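Local coordinates for 5,10-methylenetetrahydromethanopterin reductase (Methanopyrus kandleri, PDB 1EZW), which catalyses the reversible, coenzyme F420-dependent reduction of methylene-tetrahydromethanopterin to methyl-tetrahydromethanopterin, a one-carbon step in making methane from carbon dioxide, at residues 67-72 with 101-106; 93-98 with 129-134; 232-237 with 302-307. One frame throughout, in Å; residues are numbered along the deposited sequence.

Contact 1: 67-72 with 101-106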
loop_
_atom_site.group_PDB
_atom_site.type_symbol
_atom_site.label_atom_id
_atom_site.label_comp_id
_atom_site.label_asym_id
_atom_site.label_seq_id
_atom_site.Cartn_x
_atom_site.Cartn_y
_atom_site.Cartn_z
ATOM N N ASN A 67 -5.970 4.152 25.339
ATOM C CA ASN A 67 -6.248 4.056 26.790
ATOM C C ASN A 67 -6.325 2.610 27.234
ATOM O O ASN A 67 -6.383 1.692 26.420
ATOM C CB ASN A 67 -7.587 4.781 27.106
ATOM C CG ASN A 67 -8.765 4.181 26.345
ATOM O OD1 ASN A 67 -9.154 4.667 25.259
ATOM N ND2 ASN A 67 -9.317 3.106 26.876
ATOM N N PRO A 68 -6.332 2.370 28.543
ATOM C CA PRO A 68 -6.399 0.983 29.073
ATOM C C PRO A 68 -7.746 0.295 29.058
ATOM O O PRO A 68 -7.811 -0.911 29.312
ATOM C CB PRO A 68 -6.002 1.158 30.557
ATOM C CG PRO A 68 -5.339 2.545 30.610
ATOM C CD PRO A 68 -6.143 3.353 29.635
ATOM N N TYR A 69 -8.803 1.044 28.764
ATOM C CA TYR A 69 -10.161 0.555 28.958
ATOM C C TYR A 69 -10.987 0.014 27.829
ATOM O O TYR A 69 -11.713 -0.959 28.005
ATOM C CB TYR A 69 -10.997 1.671 29.610
ATOM C CG TYR A 69 -10.307 2.284 30.824
ATOM C CD1 TYR A 69 -9.746 3.565 30.747
ATOM C CD2 TYR A 69 -10.112 1.537 31.999
ATOM C CE1 TYR A 69 -9.010 4.095 31.795
ATOM C CE2 TYR A 69 -9.347 2.078 33.083
ATOM C CZ TYR A 69 -8.805 3.360 32.955
ATOM O OH TYR A 69 -8.051 3.937 33.991
ATOM N N THR A 70 -10.928 0.670 26.675
ATOM C CA THR A 70 -11.808 0.249 25.596
ATOM C C THR A 70 -11.346 -1.002 24.860
ATOM O O THR A 70 -12.087 -1.509 24.015
ATOM C CB THR A 70 -12.003 1.374 24.589
ATOM O OG1 THR A 70 -10.728 1.637 23.984
ATOM C CG2 THR A 70 -12.579 2.683 25.295
ATOM N N ARG A 71 -10.126 -1.470 25.138
ATOM C CA ARG A 71 -9.616 -2.712 24.521
ATOM C C ARG A 71 -8.781 -3.375 25.596
ATOM O O ARG A 71 -8.144 -2.697 26.397
ATOM C CB ARG A 71 -8.651 -2.413 23.361
ATOM C CG ARG A 71 -9.284 -1.626 22.222
ATOM C CD ARG A 71 -8.168 -1.410 21.164
ATOM N NE ARG A 71 -8.598 -0.557 20.049
ATOM C CZ ARG A 71 -8.744 0.764 20.150
ATOM N NH1 ARG A 71 -9.139 1.492 19.107
ATOM N NH2 ARG A 71 -8.496 1.356 21.310
ATOM N N HIS A 72 -8.743 -4.706 25.603
ATOM C CA HIS A 72 -7.914 -5.416 26.560
ATOM C C HIS A 72 -6.458 -5.028 26.290
ATOM O O HIS A 72 -6.053 -4.849 25.141
ATOM C CB HIS A 72 -8.104 -6.922 26.340
ATOM C CG HIS A 72 -7.539 -7.780 27.432
ATOM N ND1 HIS A 72 -6.190 -7.992 27.593
ATOM C CD2 HIS A 72 -8.157 -8.470 28.428
ATOM C CE1 HIS A 72 -5.993 -8.776 28.651
ATOM N NE2 HIS A 72 -7.175 -9.083 29.170
ATOM N N ALA A 101 -15.318 13.485 27.333
ATOM C CA ALA A 101 -16.312 13.659 26.278
ATOM C C ALA A 101 -16.570 12.347 25.563
ATOM O O ALA A 101 -17.723 11.971 25.325
ATOM C CB ALA A 101 -15.858 14.744 25.285
ATOM N N THR A 102 -15.491 11.638 25.254
ATOM C CA THR A 102 -15.651 10.368 24.537
ATOM C C THR A 102 -16.199 9.248 25.417
ATOM O O THR A 102 -17.105 8.520 24.990
ATOM C CB THR A 102 -14.315 9.929 23.884
ATOM O OG1 THR A 102 -13.804 11.021 23.103
ATOM C CG2 THR A 102 -14.558 8.729 22.928
ATOM N N PHE A 103 -15.680 9.100 26.635
ATOM C CA PHE A 103 -16.195 8.057 27.521
ATOM C C PHE A 103 -17.670 8.275 27.857
ATOM O O PHE A 103 -18.450 7.319 27.871
ATOM C CB PHE A 103 -15.321 7.939 28.773
ATOM C CG PHE A 103 -14.125 7.042 28.587
ATOM C CD1 PHE A 103 -13.461 6.959 27.349
ATOM C CD2 PHE A 103 -13.636 6.298 29.652
ATOM C CE1 PHE A 103 -12.333 6.151 27.192
ATOM C CE2 PHE A 103 -12.513 5.482 29.504
ATOM C CZ PHE A 103 -11.856 5.407 28.273
ATOM N N ASP A 104 -18.096 9.530 28.061
ATOM C CA ASP A 104 -19.526 9.729 28.325
ATOM C C ASP A 104 -20.375 9.208 27.149
ATOM O O ASP A 104 -21.415 8.537 27.347
ATOM C CB ASP A 104 -19.846 11.221 28.571
ATOM C CG ASP A 104 -19.341 11.717 29.926
ATOM O OD1 ASP A 104 -19.057 10.888 30.807
ATOM O OD2 ASP A 104 -19.250 12.957 30.112
ATOM N N LYS A 105 -19.921 9.496 25.928
ATOM C CA LYS A 105 -20.652 9.056 24.750
ATOM C C LYS A 105 -20.686 7.532 24.709
ATOM O O LYS A 105 -21.701 6.964 24.367
ATOM C CB LYS A 105 -19.998 9.569 23.455
ATOM C CG LYS A 105 -20.158 11.079 23.197
ATOM C CD LYS A 105 -19.271 11.451 22.010
ATOM C CE LYS A 105 -19.229 12.947 21.716
ATOM N NZ LYS A 105 -18.149 13.160 20.681
ATOM N N MET A 106 -19.574 6.885 25.050
ATOM C CA MET A 106 -19.513 5.421 25.001
ATOM C C MET A 106 -20.324 4.745 26.091
ATOM O O MET A 106 -20.715 3.594 25.923
ATOM C CB MET A 106 -18.069 4.941 25.117
ATOM C CG MET A 106 -17.185 5.434 23.992
ATOM S SD MET A 106 -15.521 4.768 24.075
ATOM C CE MET A 106 -15.829 3.093 23.329
#

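Contact 2: 93-98 with 129-134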
loop_
_atom_site.group_PDB
_atom_site.type_symbol
_atom_site.label_atom_id
_atom_site.label_comp_id
_atom_site.label_asym_id
_atom_site.label_seq_id
_atom_site.Cartn_x
_atom_site.Cartn_y
_atom_site.Cartn_z
ATOM N N ILE A 93 4.049 4.434 21.208
ATOM C CA ILE A 93 2.803 4.255 21.948
ATOM C C ILE A 93 2.466 5.556 22.693
ATOM O O ILE A 93 3.358 6.104 23.347
ATOM C CB ILE A 93 2.985 3.180 23.051
ATOM C CG1 ILE A 93 3.310 1.827 22.426
ATOM C CG2 ILE A 93 1.710 3.121 23.928
ATOM C CD1 ILE A 93 3.905 0.818 23.444
ATOM N N GLY A 94 1.218 6.028 22.570
ATOM C CA GLY A 94 0.717 7.181 23.320
ATOM C C GLY A 94 -0.376 6.592 24.216
ATOM O O GLY A 94 -1.358 6.089 23.711
ATOM N N MET A 95 -0.236 6.642 25.547
ATOM C CA MET A 95 -1.239 6.021 26.411
ATOM C C MET A 95 -1.746 7.039 27.432
ATOM O O MET A 95 -0.958 7.721 28.056
ATOM C CB MET A 95 -0.564 4.851 27.152
ATOM C CG MET A 95 -1.474 4.110 28.116
ATOM S SD MET A 95 -2.836 3.241 27.304
ATOM C CE MET A 95 -1.929 2.051 26.350
ATOM N N GLY A 96 -3.047 7.145 27.567
ATOM C CA GLY A 96 -3.643 8.059 28.534
ATOM C C GLY A 96 -4.766 7.368 29.269
ATOM O O GLY A 96 -5.015 6.187 29.080
ATOM N N PRO A 97 -5.495 8.091 30.107
ATOM C CA PRO A 97 -6.602 7.547 30.899
ATOM C C PRO A 97 -7.979 7.573 30.292
ATOM O O PRO A 97 -8.963 7.316 30.989
ATOM C CB PRO A 97 -6.542 8.419 32.145
ATOM C CG PRO A 97 -6.361 9.791 31.517
ATOM C CD PRO A 97 -5.258 9.516 30.427
ATOM N N GLY A 98 -8.079 7.855 28.996
ATOM C CA GLY A 98 -9.393 7.993 28.392
ATOM C C GLY A 98 -9.704 9.493 28.416
ATOM O O GLY A 98 -8.859 10.286 28.821
ATOM N N THR A 129 -2.573 3.820 38.037
ATOM C CA THR A 129 -2.231 2.425 38.293
ATOM C C THR A 129 -2.624 1.597 37.062
ATOM O O THR A 129 -1.833 0.768 36.632
ATOM C CB THR A 129 -2.913 1.907 39.550
ATOM O OG1 THR A 129 -2.287 2.559 40.669
ATOM C CG2 THR A 129 -2.765 0.401 39.673
ATOM N N ALA A 130 -3.807 1.836 36.502
ATOM C CA ALA A 130 -4.214 1.102 35.292
ATOM C C ALA A 130 -3.167 1.303 34.176
ATOM O O ALA A 130 -2.801 0.341 33.493
ATOM C CB ALA A 130 -5.610 1.548 34.814
ATOM N N ILE A 131 -2.669 2.526 34.010
ATOM C CA ILE A 131 -1.663 2.796 32.983
ATOM C C ILE A 131 -0.359 2.056 33.289
ATOM O O ILE A 131 0.283 1.516 32.402
ATOM C CB ILE A 131 -1.441 4.322 32.820
ATOM C CG1 ILE A 131 -2.702 4.945 32.189
ATOM C CG2 ILE A 131 -0.163 4.573 31.910
ATOM C CD1 ILE A 131 -2.688 6.473 32.084
ATOM N N ARG A 132 0.069 2.025 34.560
ATOM C CA ARG A 132 1.272 1.273 34.882
ATOM C C ARG A 132 1.096 -0.207 34.497
ATOM O O ARG A 132 2.031 -0.837 34.015
ATOM C CB ARG A 132 1.537 1.328 36.406
ATOM C CG ARG A 132 1.992 2.660 36.917
ATOM C CD ARG A 132 2.052 2.569 38.464
ATOM N NE ARG A 132 2.514 3.813 39.065
ATOM C CZ ARG A 132 3.790 4.158 39.200
ATOM N NH1 ARG A 132 4.089 5.329 39.769
ATOM N NH2 ARG A 132 4.763 3.356 38.790
ATOM N N GLU A 133 -0.080 -0.756 34.770
ATOM C CA GLU A 133 -0.331 -2.173 34.499
ATOM C C GLU A 133 -0.380 -2.438 33.006
ATOM O O GLU A 133 0.197 -3.420 32.544
ATOM C CB GLU A 133 -1.625 -2.649 35.160
ATOM C CG GLU A 133 -1.492 -2.568 36.720
ATOM C CD GLU A 133 -2.624 -3.211 37.457
ATOM O OE1 GLU A 133 -2.628 -3.101 38.715
ATOM O OE2 GLU A 133 -3.515 -3.836 36.844
ATOM N N VAL A 134 -1.054 -1.571 32.272
ATOM C CA VAL A 134 -1.102 -1.779 30.817
ATOM C C VAL A 134 0.318 -1.717 30.282
ATOM O O VAL A 134 0.684 -2.481 29.381
ATOM C CB VAL A 134 -1.950 -0.727 30.072
ATOM C CG1 VAL A 134 -1.886 -1.007 28.551
ATOM C CG2 VAL A 134 -3.361 -0.795 30.510
#

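Contact 3: 232-237 with 302-307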
loop_
_atom_site.group_PDB
_atom_site.type_symbol
_atom_site.label_atom_id
_atom_site.label_comp_id
_atom_site.label_asym_id
_atom_site.label_seq_id
_atom_site.Cartn_x
_atom_site.Cartn_y
_atom_site.Cartn_z
ATOM N N PHE A 232 -2.129 24.548 16.957
ATOM C CA PHE A 232 -1.088 25.215 16.185
ATOM C C PHE A 232 -1.653 25.798 14.913
ATOM O O PHE A 232 -2.485 25.151 14.252
ATOM C CB PHE A 232 -0.036 24.141 15.847
ATOM C CG PHE A 232 1.241 24.650 15.297
ATOM C CD1 PHE A 232 2.365 24.741 16.112
ATOM C CD2 PHE A 232 1.367 24.919 13.941
ATOM C CE1 PHE A 232 3.614 25.085 15.576
ATOM C CE2 PHE A 232 2.609 25.270 13.392
ATOM C CZ PHE A 232 3.723 25.349 14.198
ATOM N N SER A 233 -1.219 27.008 14.555
ATOM C CA SER A 233 -1.723 27.587 13.302
ATOM C C SER A 233 -0.685 28.494 12.674
ATOM O O SER A 233 -0.297 29.514 13.269
ATOM C CB SER A 233 -3.030 28.346 13.528
ATOM O OG SER A 233 -3.657 28.637 12.261
ATOM N N ILE A 234 -0.235 28.133 11.476
ATOM C CA ILE A 234 0.791 28.904 10.808
ATOM C C ILE A 234 0.392 29.252 9.376
ATOM O O ILE A 234 -0.194 28.439 8.656
ATOM C CB ILE A 234 2.140 28.140 10.844
ATOM C CG1 ILE A 234 3.295 29.071 10.458
ATOM C CG2 ILE A 234 2.067 26.879 9.897
ATOM C CD1 ILE A 234 4.668 28.421 10.506
ATOM N N ASP A 235 0.710 30.486 8.976
ATOM C CA ASP A 235 0.386 30.957 7.627
ATOM C C ASP A 235 1.302 32.146 7.355
ATOM O O ASP A 235 1.756 32.795 8.299
ATOM C CB ASP A 235 -1.085 31.390 7.596
ATOM C CG ASP A 235 -1.597 31.672 6.180
ATOM O OD1 ASP A 235 -1.247 32.726 5.593
ATOM O OD2 ASP A 235 -2.359 30.810 5.661
ATOM N N LYS A 236 1.609 32.420 6.093
ATOM C CA LYS A 236 2.460 33.574 5.805
ATOM C C LYS A 236 1.714 34.855 6.215
ATOM O O LYS A 236 2.331 35.889 6.435
ATOM C CB LYS A 236 2.839 33.601 4.319
ATOM C CG LYS A 236 1.645 33.602 3.392
ATOM C CD LYS A 236 2.075 33.474 1.920
ATOM C CE LYS A 236 0.882 33.638 0.981
ATOM N NZ LYS A 236 -0.202 32.668 1.329
ATOM N N ASP A 237 0.391 34.775 6.315
ATOM C CA ASP A 237 -0.447 35.896 6.732
ATOM C C ASP A 237 -0.807 35.629 8.203
ATOM O O ASP A 237 -1.699 34.832 8.509
ATOM C CB ASP A 237 -1.739 35.946 5.906
ATOM C CG ASP A 237 -2.674 37.087 6.326
ATOM O OD1 ASP A 237 -2.753 37.394 7.524
ATOM O OD2 ASP A 237 -3.373 37.647 5.452
ATOM N N GLY A 302 0.467 32.225 14.179
ATOM C CA GLY A 302 1.059 33.390 13.525
ATOM C C GLY A 302 1.886 33.070 12.310
ATOM O O GLY A 302 1.752 31.970 11.768
ATOM N N ASP A 303 2.722 34.008 11.855
ATOM C CA ASP A 303 3.576 33.736 10.706
ATOM C C ASP A 303 4.798 32.998 11.210
ATOM O O ASP A 303 4.968 32.829 12.423
ATOM C CB ASP A 303 3.915 35.028 9.900
ATOM C CG ASP A 303 4.583 36.126 10.735
ATOM O OD1 ASP A 303 4.504 37.302 10.298
ATOM O OD2 ASP A 303 5.200 35.855 11.774
ATOM N N PRO A 304 5.647 32.500 10.306
ATOM C CA PRO A 304 6.838 31.770 10.729
ATOM C C PRO A 304 7.694 32.474 11.781
ATOM O O PRO A 304 8.217 31.842 12.700
ATOM C CB PRO A 304 7.561 31.516 9.408
ATOM C CG PRO A 304 6.421 31.337 8.482
ATOM C CD PRO A 304 5.564 32.516 8.837
ATOM N N ASP A 305 7.840 33.785 11.667
ATOM C CA ASP A 305 8.653 34.456 12.671
ATOM C C ASP A 305 8.091 34.375 14.079
ATOM O O ASP A 305 8.824 34.103 15.027
ATOM C CB ASP A 305 8.863 35.908 12.280
ATOM C CG ASP A 305 10.266 36.148 11.903
ATOM O OD1 ASP A 305 10.680 35.597 10.851
ATOM O OD2 ASP A 305 10.966 36.838 12.685
ATOM N N THR A 306 6.799 34.602 14.194
ATOM C CA THR A 306 6.085 34.541 15.457
ATOM C C THR A 306 6.131 33.131 16.015
ATOM O O THR A 306 6.363 32.919 17.209
ATOM C CB THR A 306 4.644 34.961 15.246
ATOM O OG1 THR A 306 4.638 36.331 14.822
ATOM C CG2 THR A 306 3.829 34.859 16.516
ATOM N N VAL A 307 5.889 32.166 15.135
ATOM C CA VAL A 307 5.910 30.770 15.571
ATOM C C VAL A 307 7.270 30.349 16.077
ATOM O O VAL A 307 7.362 29.658 17.097
ATOM C CB VAL A 307 5.449 29.826 14.409
ATOM C CG1 VAL A 307 5.753 28.355 14.740
ATOM C CG2 VAL A 307 3.983 30.018 14.218
HETATM O O HOH W 1 2.167 37.963 8.592
#

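Contact 1: 67-72 with 101-106
Phe103, on the short helix 100-106, pushes its ring against Tyr69 in the loop between strand 60-63 and helix 73-86 of this TIM barrel. The two rings meet rim to rim, neither lying over the other: Tyr69 CD1 is 3.6 Å from Phe103 CE2, the centroids are 6.0 Å apart and the planes stand at 85°. Tyr69 CD1 sits in the plane of the phenylalanine ring, at its edge. The end of Asn67 also comes to that edge, tip to tip with Phe103, its amide plane turned 78° from the ring.

One turn further along the helix, Met106 crosses Thr70 at about a right angle. The methionine chain runs out extended and bends at its last torsion (chi3 80°).

Behind this first shell, Pro68 lays CB over the centre of one tyrosine face, 4.1 Å above the plane. Helix 127-142 backs the loop through Pro127 and Ala130, which touch Tyr69, and His72 of the second subunit packs on Met106, so the contact lies close to a subunit interface. Met106 SD lies 3.8 Å from Thr70 CG2, and the bend at chi3 folds CE back to the same distance from that methyl.

Contact 2: 93-98 with 129-134
Strand 93-95 is one of the eight parallel strands of the TIM barrel, and here its C-terminal end and the turn after it are covered by helix 127-142. Ile131 touches the most. Ile131 CD1 lies 3.6 Å from Gly96 C and 3.8 Å from Pro97 N, resting on the peptide that joins the two residues, while Pro97 CD is a little further off, 4.3 Å from Ile131 CD1. The extended end of the isoleucine (chi2 174°) carries CD1 out to that peptide. The other branch turns to the strand, where Ile131 CG2 meets Met95 CG at 4.0 Å as the two side chains slide past each other in opposite directions.

Met95 leaves the strand with CG anti to the backbone N (chi1 179°), then bends at both following torsions. Its terminal methyl comes to Val134, one turn along the helix, with Met95 CE 3.8 Å from Val134 CG1. Phe173 and Met175 of the neighbouring strand 173-176 and Met182 of helix 180-189 pack on Ile131 as well.

An alanine in place of Ile131 would probably open a gap beside the Gly96-Pro97 peptide and leave Met95 CG less closely held, while Met95 CE stayed on Val134.

No hydrogen bond joins the two segments. They meet through buried carbon atoms, Met95 CG and CE among them, and the closest approach is made by a methyl group against backbone atoms. With no polar link across the contact, the fit of helix on strand depends on the shapes of these side chains.

Contact 3: 232-237 with 302-307
The Phe232 ring is met obliquely by Val307: CG1 of the valine comes to 3.7 Å from Phe232 CZ, near the far end of the ring, and the two side chains cross at about a right angle. The other flat group is the Asp303 carboxylate, at the N-cap of helix 304-316. Asp303 OD2 accepts from Thr306 N nearly along the C-O axis, at 3.2 Å. Its OD1 accepts a hydrogen bond from a water that also donates to Lys236 O, linking the cap to the opposite segment. A third, Asp235, uses the anti lone pair of OD1 to accept from Asp237 N at 2.7 Å, closing an Asx turn that bends the chain beyond the strand.

Between these groups strands 232-234 and 300-302 form a small two-stranded parallel sheet, apart from the eight-stranded barrel sheet, with Ile234 opposite Gly302 and the second strand running into helix 304-316. Gly302 N donates to Ser233 O at 3.0 Å. A weak bond of 3.3 Å runs from Asp235 N to Gly302 O. The same Gly302 O receives a CA-H...O contact from Ile234, and Asp303 CA makes another to Asp235 O. A side chain on Gly302 would run into Thr306 CG2.

Above the paired strands, Ile234 holds CG1 anti to the backbone N (chi1 -166°), bringing Ile234 CG1 to 3.9 Å from Val307 CG2. Ile234 CD1 reaches Pro304, 4.0 Å from Pro304 CG.

Helix 332-342 covers this apolar patch, with Val339 on Phe232, Ala335 on Ile234 and Leu338 on Pro304. On the other side Ser233 OG bonds to Ala241 O of helix 238-254, whose Glu238 accepts from Asp303 N and is also bonded to Thr306 OG1.

In the fold
From the N terminus, the chain first passes through the 67-72 loop, then strand 93-95, helix 100-106 and helix 127-142. Contact 1 closes when helix 100-106 returns to the loop, and contact 2 when helix 127-142 returns to the strand, so the two cross along the chain. They also touch, with centres 12 Å apart: Pro68 packs on Gly96 and Val134, and Tyr69 on Pro97 and Ala130. Together they join the loop after strand 60-63, the end of strand 93-95 and helices 100-106 and 127-142. Contact 3 follows in series, closing a separate, largely helical excursion of 64 residues on the opposite side of the chain's centre, with nearest atoms about 19 Å from either of the others.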